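Local coordinates for teicoplanin pseudoaglycone deacetylases Orf2 (Actinoplanes teichomyceticus, PDB 2X9L), which probably removes the acetyl group from an amino sugar of a teicoplanin precursor as a zinc-dependent deacetylase of the PIG-L family, at residues I13-D18 and P162-T167; G93-S98 and G134-D139. All coordinates share one frame; numbering follows the deposited sequence.

Contact 1. Residues I13-D18 and P162-T167. With ZN (zinc ion), chain B; BOG (octyl beta-D-glucopyranoside), chain C.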
ATOM      1  N   ILE A  13       2.381   6.188  -1.412  1.00  9.91           N
ATOM      2  CA  ILE A  13       1.328   6.152  -0.402  1.00  9.72           C
ATOM      3  C   ILE A  13       0.826   4.716  -0.236  1.00 10.31           C
ATOM      4  O   ILE A  13       0.120   4.175  -1.096  1.00 10.64           O
ATOM      5  CB  ILE A  13       0.186   7.114  -0.760  1.00 11.31           C
ATOM      6  CG1 ILE A  13       0.725   8.541  -0.935  1.00 10.46           C
ATOM      7  CG2 ILE A  13      -0.907   7.103   0.340  1.00 11.52           C
ATOM      8  CD1 ILE A  13      -0.358   9.547  -1.226  1.00 10.69           C
ATOM      9  N   SER A  14       1.230   4.099   0.870  1.00 10.52           N
ATOM     10  CA  SER A  14       0.985   2.693   1.127  1.00 11.04           C
ATOM     11  C   SER A  14      -0.221   2.558   2.061  1.00 11.28           C
ATOM     12  O   SER A  14      -0.312   3.265   3.053  1.00 10.83           O
ATOM     13  CB  SER A  14       2.235   2.088   1.786  1.00 10.11           C
ATOM     14  OG  SER A  14       2.122   0.685   1.974  1.00 12.91           O
ATOM     15  N   PRO A  15      -1.164   1.662   1.736  1.00 10.01           N
ATOM     16  CA  PRO A  15      -2.283   1.443   2.658  1.00 11.34           C
ATOM     17  C   PRO A  15      -1.795   0.906   4.002  1.00 12.61           C
ATOM     18  O   PRO A  15      -2.100   1.492   5.042  1.00 11.05           O
ATOM     19  CB  PRO A  15      -3.133   0.380   1.953  1.00 11.17           C
ATOM     20  CG  PRO A  15      -2.726   0.459   0.514  1.00 14.48           C
ATOM     21  CD  PRO A  15      -1.283   0.861   0.506  1.00 11.82           C
ATOM     22  N   HIS A  16      -1.050  -0.197   3.969  1.00 10.67           N
ATOM     23  CA  HIS A  16      -0.591  -0.844   5.194  1.00  9.42           C
ATOM     24  C   HIS A  16       0.910  -0.892   5.257  1.00 11.52           C
ATOM     25  O   HIS A  16       1.590  -0.621   4.270  1.00 10.08           O
ATOM     26  CB  HIS A  16      -1.107  -2.286   5.288  1.00 14.67           C
ATOM     27  CG  HIS A  16      -2.598  -2.389   5.297  1.00 11.96           C
ATOM     28  ND1 HIS A  16      -3.310  -3.026   4.301  1.00 12.98           N
ATOM     29  CD2 HIS A  16      -3.515  -1.922   6.173  1.00 12.40           C
ATOM     30  CE1 HIS A  16      -4.600  -2.943   4.567  1.00 13.67           C
ATOM     31  NE2 HIS A  16      -4.750  -2.287   5.702  1.00 13.02           N
ATOM     32  N   LEU A  17       1.414  -1.283   6.423  1.00  9.66           N
ATOM     33  CA  LEU A  17       2.847  -1.411   6.641  1.00 10.75           C
ATOM     34  C   LEU A  17       3.346  -2.683   5.958  1.00 12.33           C
ATOM     35  O   LEU A  17       3.357  -3.755   6.551  1.00 14.44           O
ATOM     36  CB  LEU A  17       3.150  -1.439   8.138  1.00 12.17           C
ATOM     37  CG  LEU A  17       2.746  -0.128   8.829  1.00 12.13           C
ATOM     38  CD1 LEU A  17       2.593  -0.315  10.340  1.00 13.62           C
ATOM     39  CD2 LEU A  17       3.697   1.040   8.505  1.00 12.85           C
ATOM     40  N   ASP A  18       3.689  -2.530   4.687  1.00 12.36           N
ATOM     41  CA  ASP A  18       4.337  -3.535   3.832  1.00 13.92           C
ATOM     42  C   ASP A  18       3.911  -3.444   2.367  1.00 12.06           C
ATOM     43  O   ASP A  18       4.604  -3.944   1.483  1.00 11.89           O
ATOM     44  CB  ASP A  18       4.186  -4.976   4.326  1.00 15.16           C
ATOM     45  CG  ASP A  18       2.756  -5.473   4.313  1.00 18.16           C
ATOM     46  OD1 ASP A  18       1.822  -4.690   4.021  1.00 18.93           O
ATOM     47  OD2 ASP A  18       2.569  -6.673   4.625  1.00 22.51           O
ATOM     48  N   PRO A 162     -10.678  -3.007   1.679  1.00 15.81           N
ATOM     49  CA  PRO A 162     -11.283  -1.676   1.842  1.00 15.21           C
ATOM     50  C   PRO A 162     -10.270  -0.583   2.199  1.00 12.69           C
ATOM     51  O   PRO A 162     -10.495   0.577   1.838  1.00 12.53           O
ATOM     52  CB  PRO A 162     -12.269  -1.865   3.004  1.00 16.66           C
ATOM     53  CG  PRO A 162     -11.824  -3.124   3.699  1.00 20.83           C
ATOM     54  CD  PRO A 162     -11.213  -3.990   2.638  1.00 18.47           C
ATOM     55  N   ASP A 163      -9.194  -0.937   2.903  1.00 10.53           N
ATOM     56  CA  ASP A 163      -8.155   0.027   3.238  1.00 11.23           C
ATOM     57  C   ASP A 163      -7.396   0.439   1.969  1.00 10.19           C
ATOM     58  O   ASP A 163      -6.978   1.587   1.832  1.00 10.34           O
ATOM     59  CB  ASP A 163      -7.156  -0.547   4.260  1.00 10.78           C
ATOM     60  CG  ASP A 163      -7.759  -0.713   5.654  1.00 14.27           C
ATOM     61  OD1 ASP A 163      -8.822  -0.113   5.926  1.00 13.01           O
ATOM     62  OD2 ASP A 163      -7.163  -1.445   6.478  1.00 13.58           O
ATOM     63  N   HIS A 164      -7.210  -0.501   1.042  1.00 10.74           N
ATOM     64  CA  HIS A 164      -6.549  -0.160  -0.218  1.00 10.15           C
ATOM     65  C   HIS A 164      -7.420   0.756  -1.053  1.00 10.60           C
ATOM     66  O   HIS A 164      -6.934   1.718  -1.665  1.00 11.37           O
ATOM     67  CB  HIS A 164      -6.190  -1.413  -1.026  1.00 10.04           C
ATOM     68  CG  HIS A 164      -5.101  -2.227  -0.404  1.00 13.77           C
ATOM     69  ND1 HIS A 164      -4.108  -2.840  -1.142  1.00 13.63           N
ATOM     70  CD2 HIS A 164      -4.827  -2.495   0.896  1.00 14.20           C
ATOM     71  CE1 HIS A 164      -3.281  -3.464  -0.324  1.00 15.79           C
ATOM     72  NE2 HIS A 164      -3.695  -3.272   0.918  1.00 14.56           N
ATOM     73  N   GLU A 165      -8.706   0.437  -1.102  1.00 11.14           N
ATOM     74  CA  GLU A 165      -9.650   1.255  -1.844  1.00 12.47           C
ATOM     75  C   GLU A 165      -9.710   2.668  -1.271  1.00 12.85           C
ATOM     76  O   GLU A 165      -9.725   3.639  -2.025  1.00 12.56           O
ATOM     77  CB  GLU A 165     -11.032   0.599  -1.862  1.00 14.68           C
ATOM     78  CG  GLU A 165     -11.085  -0.643  -2.756  1.00 16.16           C
ATOM     79  CD  GLU A 165     -12.419  -1.382  -2.717  1.00 23.59           C
ATOM     80  OE1 GLU A 165     -12.609  -2.280  -3.565  1.00 23.28           O
ATOM     81  OE2 GLU A 165     -13.258  -1.083  -1.840  1.00 24.95           O
ATOM     82  N   ALA A 166      -9.724   2.787   0.055  1.00 11.79           N
ATOM     83  CA  ALA A 166      -9.791   4.106   0.687  1.00 12.79           C
ATOM     84  C   ALA A 166      -8.532   4.917   0.363  1.00 12.50           C
ATOM     85  O   ALA A 166      -8.600   6.127   0.077  1.00 11.86           O
ATOM     86  CB  ALA A 166      -9.932   3.971   2.209  1.00 13.16           C
ATOM     87  N   THR A 167      -7.385   4.244   0.442  1.00  9.95           N
ATOM     88  CA  THR A 167      -6.099   4.872   0.178  1.00 10.40           C
ATOM     89  C   THR A 167      -6.045   5.348  -1.263  1.00 11.09           C
ATOM     90  O   THR A 167      -5.690   6.494  -1.534  1.00 11.17           O
ATOM     91  CB  THR A 167      -4.925   3.905   0.423  1.00 10.21           C
ATOM     92  OG1 THR A 167      -4.899   3.527   1.801  1.00 11.59           O
ATOM     93  CG2 THR A 167      -3.584   4.567   0.070  1.00 10.40           C
TER
HETATM   94 ZN    ZN B3001      -2.347  -3.895   2.556  1.00 30.10          ZN
HETATM   95  C1  BOG C4001      -4.710  -7.891   5.376  1.00 16.36           C
HETATM   96  O1  BOG C4001      -5.332  -8.493   4.280  1.00 23.24           O
HETATM   97  C2  BOG C4001      -3.310  -7.295   5.174  1.00 18.79           C
HETATM   98  O2  BOG C4001      -2.404  -8.015   4.402  1.00 19.39           O
HETATM   99  C3  BOG C4001      -2.743  -6.446   6.320  1.00 15.40           C
HETATM  100  O3  BOG C4001      -1.600  -5.724   6.092  1.00 16.81           O
HETATM  101  C4  BOG C4001      -3.730  -5.885   7.361  1.00 14.60           C
HETATM  102  O4  BOG C4001      -3.179  -5.351   8.520  1.00 15.23           O
HETATM  103  C5  BOG C4001      -5.121  -6.541   7.455  1.00 15.19           C
HETATM  104  O5  BOG C4001      -5.589  -7.327   6.347  1.00 19.84           O
HETATM  105  C6  BOG C4001      -6.192  -5.824   8.225  1.00 14.53           C
HETATM  106  O6  BOG C4001      -6.655  -4.741   7.505  1.00 14.82           O
HETATM  107  C1' BOG C4001      -6.480  -9.245   4.500  1.00 25.81           C
HETATM  108  C2' BOG C4001      -7.099  -9.880   3.277  1.00 34.79           C
HETATM  109  C3' BOG C4001      -8.388  -9.309   2.751  1.00 36.79           C
HETATM  110  C4' BOG C4001      -9.659  -9.623   3.510  1.00 43.80           C
HETATM  111  C5' BOG C4001     -10.908  -8.815   3.202  1.00 38.64           C
HETATM  112  C6' BOG C4001     -11.693  -8.257   4.364  1.00 37.52           C
HETATM  113  C7' BOG C4001     -11.352  -6.873   4.849  1.00 31.93           C
HETATM  114  C8' BOG C4001     -10.186  -6.696   5.775  1.00 28.96           C
HETATM  115  O   HOH W   1      -0.954  -5.607   3.487  1.00 28.43           O
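His16 and His164 share one zinc ion, His16 through ND1 and His164 through NE2, each 2.2 Å from the metal. Imidazole suits both places because it offers a neutral nitrogen to the metal and still has a second nitrogen with which to be held. The two rings meet rim to rim, their planes at 50°, and Asp19 and a water complete the site. That water also bonds Asp18 OD1 and the O2 and O3 hydroxyls of the octyl glucoside, whose sugar lies over one face of the His16 ring.

The second nitrogen of each ring is held as well, which fixes its rotation. His16 NE2 donates in its ring plane to Asp163 OD2 at 2.7 Å, using the anti lone pair of that oxygen; the carboxylate, its plane turned 61° from the ring, probably polarises the imidazole. Asp163 OD1 is in turn salt-bridged to Arg101, while His164 ND1 is held by Asp187.

Pro15 lays its CG over the face of the His164 ring, 3.7 Å from the centroid, a CH-pi contact in which a rigid ring supports the metal-binding imidazole. Thr167 OG1 lies 3.6 Å from Pro15 CB. With OG1 anti to the carbonyl carbon (chi1 -63°) and CG2 anti to the backbone N, Thr167 turns that methyl to Ile13 CG2, 3.7 Å away, and bends OG1 back onto Asp163 O, which also accepts Thr167 N from the opposite face of its plane. The Pro-His-Leu-Asp-Asp run that follows Ser14 of strand 9-14, joined to a His-Pro-Asp-His helix start, is the zinc site of the PIG-L deacetylase fold.

Contact 2. Residues G93-S98 and G134-D139. With BOG (octyl beta-D-glucopyranoside), chain C.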
ATOM      1  N   GLY A  93       1.231   7.245   9.194  1.00  9.73           N
ATOM      2  CA  GLY A  93      -0.018   7.964   9.349  1.00 10.19           C
ATOM      3  C   GLY A  93      -0.829   7.563  10.564  1.00 12.16           C
ATOM      4  O   GLY A  93      -0.461   6.654  11.313  1.00 11.37           O
ATOM      5  N   ARG A  94      -1.955   8.250  10.740  1.00  9.58           N
ATOM      6  CA  ARG A  94      -2.713   8.178  11.974  1.00 10.58           C
ATOM      7  C   ARG A  94      -3.903   7.234  11.908  1.00 11.21           C
ATOM      8  O   ARG A  94      -4.553   6.993  12.926  1.00 11.49           O
ATOM      9  CB  ARG A  94      -3.219   9.573  12.345  1.00 13.30           C
ATOM     10  CG  ARG A  94      -4.200  10.139  11.307  1.00 13.31           C
ATOM     11  CD  ARG A  94      -4.904  11.396  11.802  1.00 12.88           C
ATOM     12  NE  ARG A  94      -5.548  12.150  10.727  1.00 12.64           N
ATOM     13  CZ  ARG A  94      -6.865  12.308  10.584  1.00 16.19           C
ATOM     14  NH1 ARG A  94      -7.703  11.749  11.439  1.00 16.68           N
ATOM     15  NH2 ARG A  94      -7.347  13.021   9.567  1.00 17.70           N
ATOM     16  N   PHE A  95      -4.212   6.717  10.725  1.00  8.42           N
ATOM     17  CA  PHE A  95      -5.458   5.963  10.564  1.00 10.79           C
ATOM     18  C   PHE A  95      -5.356   4.517  11.030  1.00 10.33           C
ATOM     19  O   PHE A  95      -4.331   3.865  10.865  1.00 10.10           O
ATOM     20  CB  PHE A  95      -5.951   6.063   9.117  1.00 11.30           C
ATOM     21  CG  PHE A  95      -6.121   7.474   8.670  1.00 10.49           C
ATOM     22  CD1 PHE A  95      -5.082   8.138   8.023  1.00  9.18           C
ATOM     23  CD2 PHE A  95      -7.288   8.167   8.948  1.00 10.58           C
ATOM     24  CE1 PHE A  95      -5.225   9.449   7.643  1.00 11.97           C
ATOM     25  CE2 PHE A  95      -7.430   9.487   8.562  1.00 11.91           C
ATOM     26  CZ  PHE A  95      -6.392  10.120   7.909  1.00 10.84           C
ATOM     27  N   LEU A  96      -6.440   4.020  11.617  1.00 10.68           N
ATOM     28  CA  LEU A  96      -6.423   2.688  12.183  1.00 10.46           C
ATOM     29  C   LEU A  96      -6.701   1.649  11.121  1.00  9.09           C
ATOM     30  O   LEU A  96      -7.648   1.787  10.360  1.00 10.97           O
ATOM     31  CB  LEU A  96      -7.496   2.576  13.278  1.00 11.39           C
ATOM     32  CG  LEU A  96      -7.263   3.349  14.572  1.00 16.25           C
ATOM     33  CD1 LEU A  96      -8.500   3.196  15.471  1.00 15.67           C
ATOM     34  CD2 LEU A  96      -6.010   2.848  15.262  1.00 14.98           C
ATOM     35  N   ASP A  97      -5.885   0.600  11.110  1.00 11.03           N
ATOM     36  CA  ASP A  97      -6.103  -0.589  10.290  1.00 12.32           C
ATOM     37  C   ASP A  97      -7.537  -1.082  10.471  1.00 11.22           C
ATOM     38  O   ASP A  97      -8.137  -0.882  11.515  1.00 10.97           O
ATOM     39  CB  ASP A  97      -5.126  -1.677  10.740  1.00 12.83           C
ATOM     40  CG  ASP A  97      -4.934  -2.785   9.714  1.00 14.27           C
ATOM     41  OD1 ASP A  97      -5.497  -2.730   8.605  1.00 16.92           O
ATOM     42  OD2 ASP A  97      -4.190  -3.732  10.031  1.00 17.36           O
ATOM     43  N   SER A  98      -8.068  -1.736   9.450  1.00 11.25           N
ATOM     44  CA  SER A  98      -9.457  -2.182   9.440  1.00 12.30           C
ATOM     45  C   SER A  98      -9.842  -3.003  10.674  1.00 12.38           C
ATOM     46  O   SER A  98     -10.980  -2.905  11.156  1.00 13.05           O
ATOM     47  CB  SER A  98      -9.764  -2.972   8.173  1.00 13.30           C
ATOM     48  OG  SER A  98      -9.068  -4.209   8.149  1.00 17.70           O
ATOM     49  N   GLY A 134     -12.442  11.102   2.963  1.00 11.99           N
ATOM     50  CA  GLY A 134     -12.241  12.535   3.129  1.00 13.47           C
ATOM     51  C   GLY A 134     -11.117  12.904   4.090  1.00 13.80           C
ATOM     52  O   GLY A 134     -10.321  13.809   3.818  1.00 14.29           O
ATOM     53  N   GLU A 135     -11.033  12.197   5.215  1.00 12.08           N
ATOM     54  CA  GLU A 135      -9.980  12.477   6.190  1.00 13.74           C
ATOM     55  C   GLU A 135      -8.619  12.080   5.660  1.00 11.72           C
ATOM     56  O   GLU A 135      -7.626  12.784   5.875  1.00 11.39           O
ATOM     57  CB  GLU A 135     -10.215  11.733   7.497  1.00 14.22           C
ATOM     58  CG  GLU A 135     -11.420  12.209   8.289  1.00 16.40           C
ATOM     59  CD  GLU A 135     -11.547  11.463   9.603  1.00 29.05           C
ATOM     60  OE1 GLU A 135     -10.625  11.574  10.450  1.00 34.36           O
ATOM     61  OE2 GLU A 135     -12.563  10.757   9.788  1.00 35.26           O
ATOM     62  N   VAL A 136      -8.561  10.925   5.009  1.00 10.33           N
ATOM     63  CA  VAL A 136      -7.296  10.494   4.426  1.00  9.78           C
ATOM     64  C   VAL A 136      -6.859  11.508   3.377  1.00 11.26           C
ATOM     65  O   VAL A 136      -5.704  11.915   3.344  1.00 10.97           O
ATOM     66  CB  VAL A 136      -7.377   9.090   3.809  1.00 10.21           C
ATOM     67  CG1 VAL A 136      -6.053   8.725   3.142  1.00  9.71           C
ATOM     68  CG2 VAL A 136      -7.721   8.061   4.899  1.00  9.46           C
ATOM     69  N   ALA A 137      -7.798  11.927   2.536  1.00 11.05           N
ATOM     70  CA  ALA A 137      -7.502  12.924   1.529  1.00 12.29           C
ATOM     71  C   ALA A 137      -6.965  14.212   2.138  1.00 13.85           C
ATOM     72  O   ALA A 137      -6.022  14.791   1.595  1.00 13.41           O
ATOM     73  CB  ALA A 137      -8.729  13.197   0.651  1.00 14.27           C
ATOM     74  N   ASP A 138      -7.556  14.663   3.246  1.00 13.45           N
ATOM     75  CA  ASP A 138      -7.048  15.852   3.950  1.00 15.40           C
ATOM     76  C   ASP A 138      -5.582  15.672   4.327  1.00 15.05           C
ATOM     77  O   ASP A 138      -4.751  16.572   4.119  1.00 15.42           O
ATOM     78  CB  ASP A 138      -7.830  16.133   5.242  1.00 18.02           C
ATOM     79  CG  ASP A 138      -9.219  16.662   4.995  1.00 26.05           C
ATOM     80  OD1 ASP A 138      -9.521  17.066   3.856  1.00 29.29           O
ATOM     81  OD2 ASP A 138     -10.022  16.680   5.961  1.00 31.46           O
ATOM     82  N   ASP A 139      -5.257  14.529   4.928  1.00 10.79           N
ATOM     83  CA  ASP A 139      -3.883  14.289   5.328  1.00 11.19           C
ATOM     84  C   ASP A 139      -2.947  14.244   4.116  1.00 13.86           C
ATOM     85  O   ASP A 139      -1.839  14.802   4.144  1.00 13.38           O
ATOM     86  CB  ASP A 139      -3.756  13.025   6.175  1.00 13.29           C
ATOM     87  CG  ASP A 139      -4.246  13.226   7.598  1.00 14.88           C
ATOM     88  OD1 ASP A 139      -3.887  12.417   8.481  1.00 14.86           O
ATOM     89  OD2 ASP A 139      -4.977  14.212   7.841  1.00 16.86           O
TER
HETATM   90  C1  BOG C4001      -4.710  -7.891   5.376  1.00 16.36           C
HETATM   91  O1  BOG C4001      -5.332  -8.493   4.280  1.00 23.24           O
HETATM   92  C2  BOG C4001      -3.310  -7.295   5.174  1.00 18.79           C
HETATM   93  O2  BOG C4001      -2.404  -8.015   4.402  1.00 19.39           O
HETATM   94  C3  BOG C4001      -2.743  -6.446   6.320  1.00 15.40           C
HETATM   95  O3  BOG C4001      -1.600  -5.724   6.092  1.00 16.81           O
HETATM   96  C4  BOG C4001      -3.730  -5.885   7.361  1.00 14.60           C
HETATM   97  O4  BOG C4001      -3.179  -5.351   8.520  1.00 15.23           O
HETATM   98  C5  BOG C4001      -5.121  -6.541   7.455  1.00 15.19           C
HETATM   99  O5  BOG C4001      -5.589  -7.327   6.347  1.00 19.84           O
HETATM  100  C6  BOG C4001      -6.192  -5.824   8.225  1.00 14.53           C
HETATM  101  O6  BOG C4001      -6.655  -4.741   7.505  1.00 14.82           O
HETATM  102  C1' BOG C4001      -6.480  -9.245   4.500  1.00 25.81           C
HETATM  103  C2' BOG C4001      -7.099  -9.880   3.277  1.00 34.79           C
HETATM  104  C3' BOG C4001      -8.388  -9.309   2.751  1.00 36.79           C
HETATM  105  C4' BOG C4001      -9.659  -9.623   3.510  1.00 43.80           C
HETATM  106  C5' BOG C4001     -10.908  -8.815   3.202  1.00 38.64           C
HETATM  107  C6' BOG C4001     -11.693  -8.257   4.364  1.00 37.52           C
HETATM  108  C7' BOG C4001     -11.352  -6.873   4.849  1.00 31.93           C
HETATM  109  C8' BOG C4001     -10.186  -6.696   5.775  1.00 28.96           C
HETATM  110  O   HOH W   2      -1.805  10.471   8.724  1.00 11.56           O
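Arg94 spans two acidic residues one helical turn apart, gripping Asp139 side-on with two nitrogens while its third reaches Glu135. NE meets Asp139 OD1 at 2.8 Å on the syn side, and NH2 meets Asp139 OD2 at 3.2 Å from above the carboxylate plane. The remaining arm, NH1, donates to Glu135 OE1 at 3.1 Å, nearly along the C-O axis. Arginine suits the place because its flat guanidinium spreads N-H groups widely enough for two carboxylates. A water also links Arg94 N to Asp139 OD1, and an alanine in place of Asp139 would probably leave NE and NH2 of Arg94 without their carboxylate, and the guanidinium tied by Glu135 alone, able to turn about that bond.

Below the charges lies Phe95, sandwiched between Arg94 CG on one face and Val136 CG2 on the other, the latter 3.8 Å from the ring centroid and almost on its normal. With CG anti to the carbonyl carbon (chi1 -56°), the ring reaches the helix backbone, where CZ comes within 3.6 Å of Glu135 O. The loop after strand 89-92 is thus packed onto helix 126-147, with Phe95 also touching Tyr41 of strand 37-42 and Val136 leaning on Ala170 of helix 162-177.

Contact 2 is nested within the chain loop closed by contact 1, and their centres are 10 Å apart. They meet at Asp163 OD2, which lies 3.0 Å from Asp97 OD1 and 3.1 Å from Ser98 N, the latter probably a hydrogen bond. His16, Asp97 and Asp163 have been seen to bind a second zinc. Segment 93-98 joins the site at one end, where Asp97 and Ser98 bind the glucoside, and helix 126-147 at the other; the side chain of Phe95 is about 12 Å from the bound zinc at their nearest atoms.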